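Local coordinates for D-alanyl transferase DltD (Enterococcus faecalis, PDB 6O93), which probably transfers D-alanine to lipoteichoic acid during cell wall biogenesis in this Gram-positive bacterium, at residues Gly45-Glu48 with Leu49-Ser53; Ile348-Trp352 with Arg353-Ala357; Lys14-Ser17 with Thr18-Ala21. All blocks are in the same frame, centred on the assembly; numbering follows the deposited sequence.

How the contacts relate
Along the chain the order is contact 3, contact 1, contact 2. Contact 1, in the loop after strand 40-44, and contact 2, at the start of helix 352-367, have centres 9 Å apart and touch directly: Ser47 meets His349, and Glu48 O lies against the Trp355 ring. Contact 3, which runs from helix 10-17 into the following loop beside strands 40-44 and 69-73, has its centre 12 Å from that of contact 1 and reaches it through Met20 and Thr18; it does not touch contact 2, 20 Å away between centres. Two loops at the parallel sheet thus bring together a probable Ser-His-Asp triad, consistent with the SGNH hydrolase clan, and contact 3 borders the serine loop.

Contact 1 (Gly45-Glu48 with Leu49-Ser53); sequences GSSE and LSRFS. With NA (sodium ion), chain K; PO4 (phosphate ion), chain F.
Leu49 N and Ser46 O, 3.1 Å apart, open a 3-10 turn just after strand 40-44, and Ser50 N to Ser47 O and Arg51 N to Glu48 O repeat the three-residue spacing. Ser47 O is gripped again by Ser50 OG at 2.9 Å, nearly along the C=O axis, while Arg51 NH1 adds a weak third bond. Serine suits position 50 because its short hydroxyl can fold back onto the preceding turn.

Glu48 bends at chi2 (-74°) and curls back, so that OE2 takes the Ser46 N-H at 2.7 Å on its syn side, though 34° out of the carboxylate plane, while OE1 binds the sodium ion at 2.5 Å. Ser46 OG and phosphate O4 are further ligands, and Ser104 completes the site. Phosphate O4 also accepts from Ser47 N and, at 2.6 Å, from Ser47 OG. The phosphate, probably from the crystallisation liquor, lies beside Ser47, the serine of a probable Ser47-His349-Asp346 triad.

Leu49 CG touches Ser46 O at 3.4 Å; its apolar branches suit a buried place against Ile102 of strand 98-102 and Trp355 of helix 352-367, whereas Phe52 packs toward helix 57-63.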
# COMPACT_ATOMS: atom_id res chain seq x y z
N GLY A 45 1.54 0.18 -0.02
CA GLY A 45 1.24 -1.18 -0.43
C GLY A 45 1.00 -2.08 0.76
O GLY A 45 0.55 -1.63 1.81
N SER A 46 1.30 -3.37 0.60
CA SER A 46 1.14 -4.32 1.70
C SER A 46 2.31 -5.31 1.71
O SER A 46 3.47 -4.89 1.55
CB SER A 46 -0.22 -5.02 1.60
OG SER A 46 -0.45 -5.57 0.31
N SER A 47 2.05 -6.61 1.90
CA SER A 47 3.13 -7.55 2.17
C SER A 47 4.09 -7.71 1.00
O SER A 47 5.23 -8.14 1.22
CB SER A 47 2.55 -8.92 2.56
OG SER A 47 1.77 -9.47 1.51
N GLU A 48 3.68 -7.39 -0.22
CA GLU A 48 4.57 -7.55 -1.36
C GLU A 48 5.79 -6.64 -1.27
O GLU A 48 6.82 -6.95 -1.88
CB GLU A 48 3.81 -7.28 -2.67
CG GLU A 48 3.41 -5.82 -2.90
CD GLU A 48 2.26 -5.36 -2.03
OE1 GLU A 48 1.57 -6.23 -1.45
OE2 GLU A 48 2.05 -4.14 -1.92
N LEU A 49 5.70 -5.55 -0.52
CA LEU A 49 6.82 -4.61 -0.40
C LEU A 49 8.07 -5.26 0.18
O LEU A 49 9.18 -4.77 -0.08
CB LEU A 49 6.41 -3.41 0.46
CG LEU A 49 5.28 -2.55 -0.08
CD1 LEU A 49 4.91 -1.46 0.91
CD2 LEU A 49 5.64 -1.93 -1.42
N SER A 50 7.93 -6.33 0.95
CA SER A 50 9.07 -6.96 1.61
C SER A 50 9.79 -7.97 0.72
O SER A 50 10.83 -8.50 1.13
CB SER A 50 8.62 -7.66 2.90
OG SER A 50 7.74 -8.73 2.62
N ARG A 51 9.28 -8.25 -0.48
CA ARG A 51 9.89 -9.22 -1.39
C ARG A 51 11.12 -8.57 -2.03
O ARG A 51 11.12 -8.17 -3.20
CB ARG A 51 8.88 -9.69 -2.42
CG ARG A 51 8.14 -10.95 -2.02
CD ARG A 51 7.43 -10.79 -0.68
NE ARG A 51 6.72 -12.01 -0.31
CZ ARG A 51 5.97 -12.15 0.78
NH1 ARG A 51 5.82 -11.13 1.62
NH2 ARG A 51 5.37 -13.30 1.02
N PHE A 52 12.18 -8.49 -1.25
CA PHE A 52 13.40 -7.84 -1.69
C PHE A 52 14.23 -8.77 -2.58
O PHE A 52 14.24 -9.99 -2.42
CB PHE A 52 14.24 -7.40 -0.49
CG PHE A 52 13.97 -5.98 -0.06
CD1 PHE A 52 12.70 -5.58 0.30
CD2 PHE A 52 15.00 -5.06 -0.00
CE1 PHE A 52 12.45 -4.28 0.70
CE2 PHE A 52 14.76 -3.76 0.39
CZ PHE A 52 13.48 -3.37 0.75
N SER A 53 14.93 -8.16 -3.53
CA SER A 53 15.92 -8.83 -4.35
C SER A 53 16.78 -7.75 -4.99
O SER A 53 16.61 -6.56 -4.72
CB SER A 53 15.27 -9.73 -5.41
OG SER A 53 14.66 -8.96 -6.43
NA NA K . -0.14 -7.97 -1.10
P PO4 F . -1.93 -8.55 2.04
O1 PO4 F . -2.62 -7.45 2.81
O2 PO4 F . -2.64 -8.78 0.73
O3 PO4 F . -1.94 -9.82 2.86
O4 PO4 F . -0.50 -8.15 1.77

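Contact 2 (Ile348-Trp352 with Arg353-Ala357); sequences IHLGW and RGWLA
The N-terminus of helix 352-367 is built here, directly after the loop that carries His349 of the probable catalytic triad, and Leu350 packs on Trp355 across that first turn. Gly351 occupies the N-cap position. Its carbonyl O receives Trp355 N at 2.7 Å in an almost straight bond, with an N-H...O angle of 176°. The next helical bond is longer, Leu356 N to Trp352 O at 3.3 Å, and Ala357 N to Arg353 O continues the helical pattern.

Leu350 comes over one face of the Trp355 indole, the two side chains crossing at about a right angle. Its CB makes a CH-pi contact 3.7 Å from the centroid of the five-membered ring, only 20° off the ring normal, while CD1 reaches the six-membered ring at CZ2, 4.1 Å away. CG of Trp355 stands beside its own backbone N (chi1 -82°), which turns the indole back along the helix start toward the loop. A broad flat tryptophan and a branched leucine suit this buried place, since each offers apolar surface to the other.

The other branch of Leu350, CD2, lies 4.1 Å from Gly354 CA. Glycine fits there because a CB would point toward Leu350 and run into CD2.

Arg353 sends its guanidinium away from the turn to salt bridges with Asp224 and Glu340, which tie the helix start to its surroundings. His349 itself is held at both nitrogens, ND1 by Asp346 and NE2 by Ser47, an arrangement consistent with a charge relay. Trp352 and Leu356 face helix 220-233, through Ala231 for the former and Phe220 and Leu223 for the latter, while Trp355 rests on Pro57 and Leu356 on Leu60 of helix 57-63.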
# COMPACT_ATOMS: atom_id res chain seq x y z
N ILE A 348 1.39 -14.54 -4.92
CA ILE A 348 0.68 -13.28 -5.16
C ILE A 348 1.59 -12.07 -5.02
O ILE A 348 1.17 -10.94 -5.30
CB ILE A 348 -0.52 -13.16 -4.20
CG1 ILE A 348 -0.05 -13.18 -2.74
CG2 ILE A 348 -1.53 -14.27 -4.45
CD1 ILE A 348 -1.14 -12.88 -1.74
N HIS A 349 2.83 -12.28 -4.61
CA HIS A 349 3.75 -11.19 -4.31
C HIS A 349 4.71 -10.96 -5.48
O HIS A 349 5.30 -11.91 -5.99
CB HIS A 349 4.53 -11.47 -3.03
CG HIS A 349 3.67 -11.64 -1.82
ND1 HIS A 349 3.32 -12.88 -1.32
CD2 HIS A 349 3.07 -10.73 -1.02
CE1 HIS A 349 2.55 -12.72 -0.26
NE2 HIS A 349 2.38 -11.42 -0.06
N LEU A 350 4.85 -9.70 -5.88
CA LEU A 350 5.80 -9.34 -6.92
C LEU A 350 7.19 -9.87 -6.58
O LEU A 350 7.59 -9.92 -5.41
CB LEU A 350 5.86 -7.82 -7.09
CG LEU A 350 4.68 -7.16 -7.80
CD1 LEU A 350 4.71 -5.65 -7.60
CD2 LEU A 350 4.68 -7.49 -9.28
N GLY A 351 7.93 -10.25 -7.62
CA GLY A 351 9.24 -10.84 -7.48
C GLY A 351 10.24 -10.23 -8.44
O GLY A 351 10.11 -9.09 -8.89
N TRP A 352 11.26 -11.03 -8.76
CA TRP A 352 12.44 -10.57 -9.49
C TRP A 352 12.10 -9.73 -10.71
O TRP A 352 12.38 -8.52 -10.72
CB TRP A 352 13.29 -11.78 -9.90
CG TRP A 352 13.71 -12.63 -8.74
CD1 TRP A 352 14.85 -12.50 -8.01
CD2 TRP A 352 13.00 -13.74 -8.19
NE1 TRP A 352 14.89 -13.46 -7.03
CE2 TRP A 352 13.76 -14.23 -7.11
CE3 TRP A 352 11.78 -14.36 -8.49
CZ2 TRP A 352 13.36 -15.32 -6.34
CZ3 TRP A 352 11.38 -15.44 -7.72
CH2 TRP A 352 12.16 -15.90 -6.66
N ARG A 353 11.50 -10.33 -11.73
CA ARG A 353 11.20 -9.59 -12.95
C ARG A 353 10.00 -8.67 -12.79
O ARG A 353 9.88 -7.69 -13.54
CB ARG A 353 10.96 -10.55 -14.11
CG ARG A 353 12.20 -11.33 -14.53
CD ARG A 353 11.93 -12.16 -15.77
NE ARG A 353 11.61 -11.32 -16.91
CZ ARG A 353 10.92 -11.72 -17.98
NH1 ARG A 353 10.46 -12.96 -18.05
NH2 ARG A 353 10.70 -10.87 -18.97
N GLY A 354 9.10 -8.96 -11.85
CA GLY A 354 7.98 -8.07 -11.61
C GLY A 354 8.42 -6.73 -11.05
O GLY A 354 8.00 -5.67 -11.52
N TRP A 355 9.27 -6.76 -10.02
CA TRP A 355 9.76 -5.51 -9.44
C TRP A 355 10.63 -4.74 -10.44
O TRP A 355 10.58 -3.51 -10.49
CB TRP A 355 10.55 -5.80 -8.16
CG TRP A 355 9.67 -5.97 -6.97
CD1 TRP A 355 9.55 -7.09 -6.19
CD2 TRP A 355 8.78 -4.99 -6.41
NE1 TRP A 355 8.64 -6.87 -5.18
CE2 TRP A 355 8.16 -5.59 -5.29
CE3 TRP A 355 8.46 -3.68 -6.74
CZ2 TRP A 355 7.23 -4.91 -4.51
CZ3 TRP A 355 7.53 -3.00 -5.96
CH2 TRP A 355 6.93 -3.62 -4.86
N LEU A 356 11.42 -5.45 -11.24
CA LEU A 356 12.20 -4.79 -12.28
C LEU A 356 11.29 -4.02 -13.23
O LEU A 356 11.58 -2.87 -13.58
CB LEU A 356 13.04 -5.80 -13.05
CG LEU A 356 13.93 -5.22 -14.16
CD1 LEU A 356 15.06 -4.38 -13.55
CD2 LEU A 356 14.49 -6.33 -15.04
N ALA A 357 10.19 -4.64 -13.66
CA ALA A 357 9.24 -3.96 -14.53
C ALA A 357 8.60 -2.77 -13.82
O ALA A 357 8.47 -1.69 -14.40
CB ALA A 357 8.17 -4.94 -15.01

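Contact 3 (Lys14-Ser17 with Thr18-Ala21); sequences KEAS and TSMA
Ser19 meets Ala16 in a local turn that leads from helix 10-17 toward helix 22-26. Ala16 O is the hub. It accepts from Ser19 N at 3.1 Å and from Ser19 OG at 3.0 Å, both reaching it from the same face of its carbonyl plane; the backbone donor stands well above that plane, the hydroxyl tilted 24° from it. A water adds a third bond to this oxygen and passes on to Met20 N, bridging a gap too wide for a direct bond.

Ser19 OG does double duty. Set between its own backbone N and carbonyl carbon (chi1 73°), the hydroxyl donates backward to Ala16 O and accepts forward from Ala21 N at 3.1 Å, forming an ST turn. A serine is apt here because one small hydroxyl can act as donor and acceptor at once. Ala21, whose N-H is taken in this way, is itself the N-cap of the following helix.

Other hydroxyls serve a carbonyl two residues earlier. Ser17 OG folds back to Lys14 O at 2.8 Å, supplementing a weak backbone bond from Ser17 N to the same oxygen. Thr18 OG1 reaches that carbonyl through a second water, to which it donates at 2.5 Å, and the threonine methyl CG2 lies against Ser17 OG at 3.6 Å. Short polar side chains and water thus supplement the backbone bonds to these carbonyls.

Ala16 is small enough to press on Phe71 of strand 69-73, where Ser17 also packs and bonds through its backbone to Leu72. Lys14 and Ser17 touch Tyr40 of strand 40-44, and the Met20 side chain touches Leu72 of strand 69-73 and Ser50.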
# COMPACT_ATOMS: atom_id res chain seq x y z
N LYS A 14 16.93 7.12 6.23
CA LYS A 14 17.42 6.09 5.31
C LYS A 14 17.16 4.69 5.85
O LYS A 14 16.70 3.81 5.12
CB LYS A 14 18.91 6.29 5.04
CG LYS A 14 19.53 5.22 4.15
CD LYS A 14 20.97 5.55 3.80
CE LYS A 14 21.54 4.52 2.85
NZ LYS A 14 22.91 4.87 2.40
N GLU A 15 17.44 4.47 7.14
CA GLU A 15 17.25 3.15 7.73
C GLU A 15 15.77 2.78 7.77
O GLU A 15 15.42 1.62 7.54
CB GLU A 15 17.85 3.12 9.13
CG GLU A 15 19.36 3.22 9.14
CD GLU A 15 20.03 1.94 8.68
OE1 GLU A 15 19.56 0.85 9.08
OE2 GLU A 15 21.02 2.02 7.92
N ALA A 16 14.90 3.74 8.07
CA ALA A 16 13.47 3.47 8.17
C ALA A 16 12.80 3.28 6.82
O ALA A 16 11.74 2.65 6.75
CB ALA A 16 12.78 4.60 8.93
N SER A 17 13.40 3.79 5.74
CA SER A 17 12.74 3.77 4.44
C SER A 17 12.47 2.35 3.96
O SER A 17 11.51 2.12 3.22
CB SER A 17 13.58 4.53 3.41
OG SER A 17 14.78 3.84 3.12
N THR A 18 13.31 1.39 4.36
CA THR A 18 13.16 -0.00 3.94
C THR A 18 12.72 -0.92 5.07
O THR A 18 12.68 -2.14 4.89
CB THR A 18 14.47 -0.52 3.35
OG1 THR A 18 15.48 -0.54 4.37
CG2 THR A 18 14.94 0.36 2.20
N SER A 19 12.39 -0.36 6.24
CA SER A 19 12.09 -1.18 7.41
C SER A 19 10.68 -1.73 7.38
O SER A 19 10.43 -2.82 7.91
CB SER A 19 12.30 -0.37 8.69
OG SER A 19 11.26 0.59 8.85
N MET A 20 9.73 -1.01 6.77
CA MET A 20 8.32 -1.38 6.83
C MET A 20 7.86 -1.51 8.28
O MET A 20 6.95 -2.29 8.60
CB MET A 20 8.05 -2.67 6.06
CG MET A 20 8.28 -2.54 4.56
SD MET A 20 8.22 -4.12 3.69
CE MET A 20 6.54 -4.65 4.01
N ALA A 21 8.48 -0.75 9.17
CA ALA A 21 8.17 -0.83 10.59
C ALA A 21 6.75 -0.36 10.84
O ALA A 21 6.41 0.78 10.49
CB ALA A 21 9.16 0.01 11.40
O HOH W 1 17.34 1.16 4.61
O HOH W 2 9.19 1.66 6.08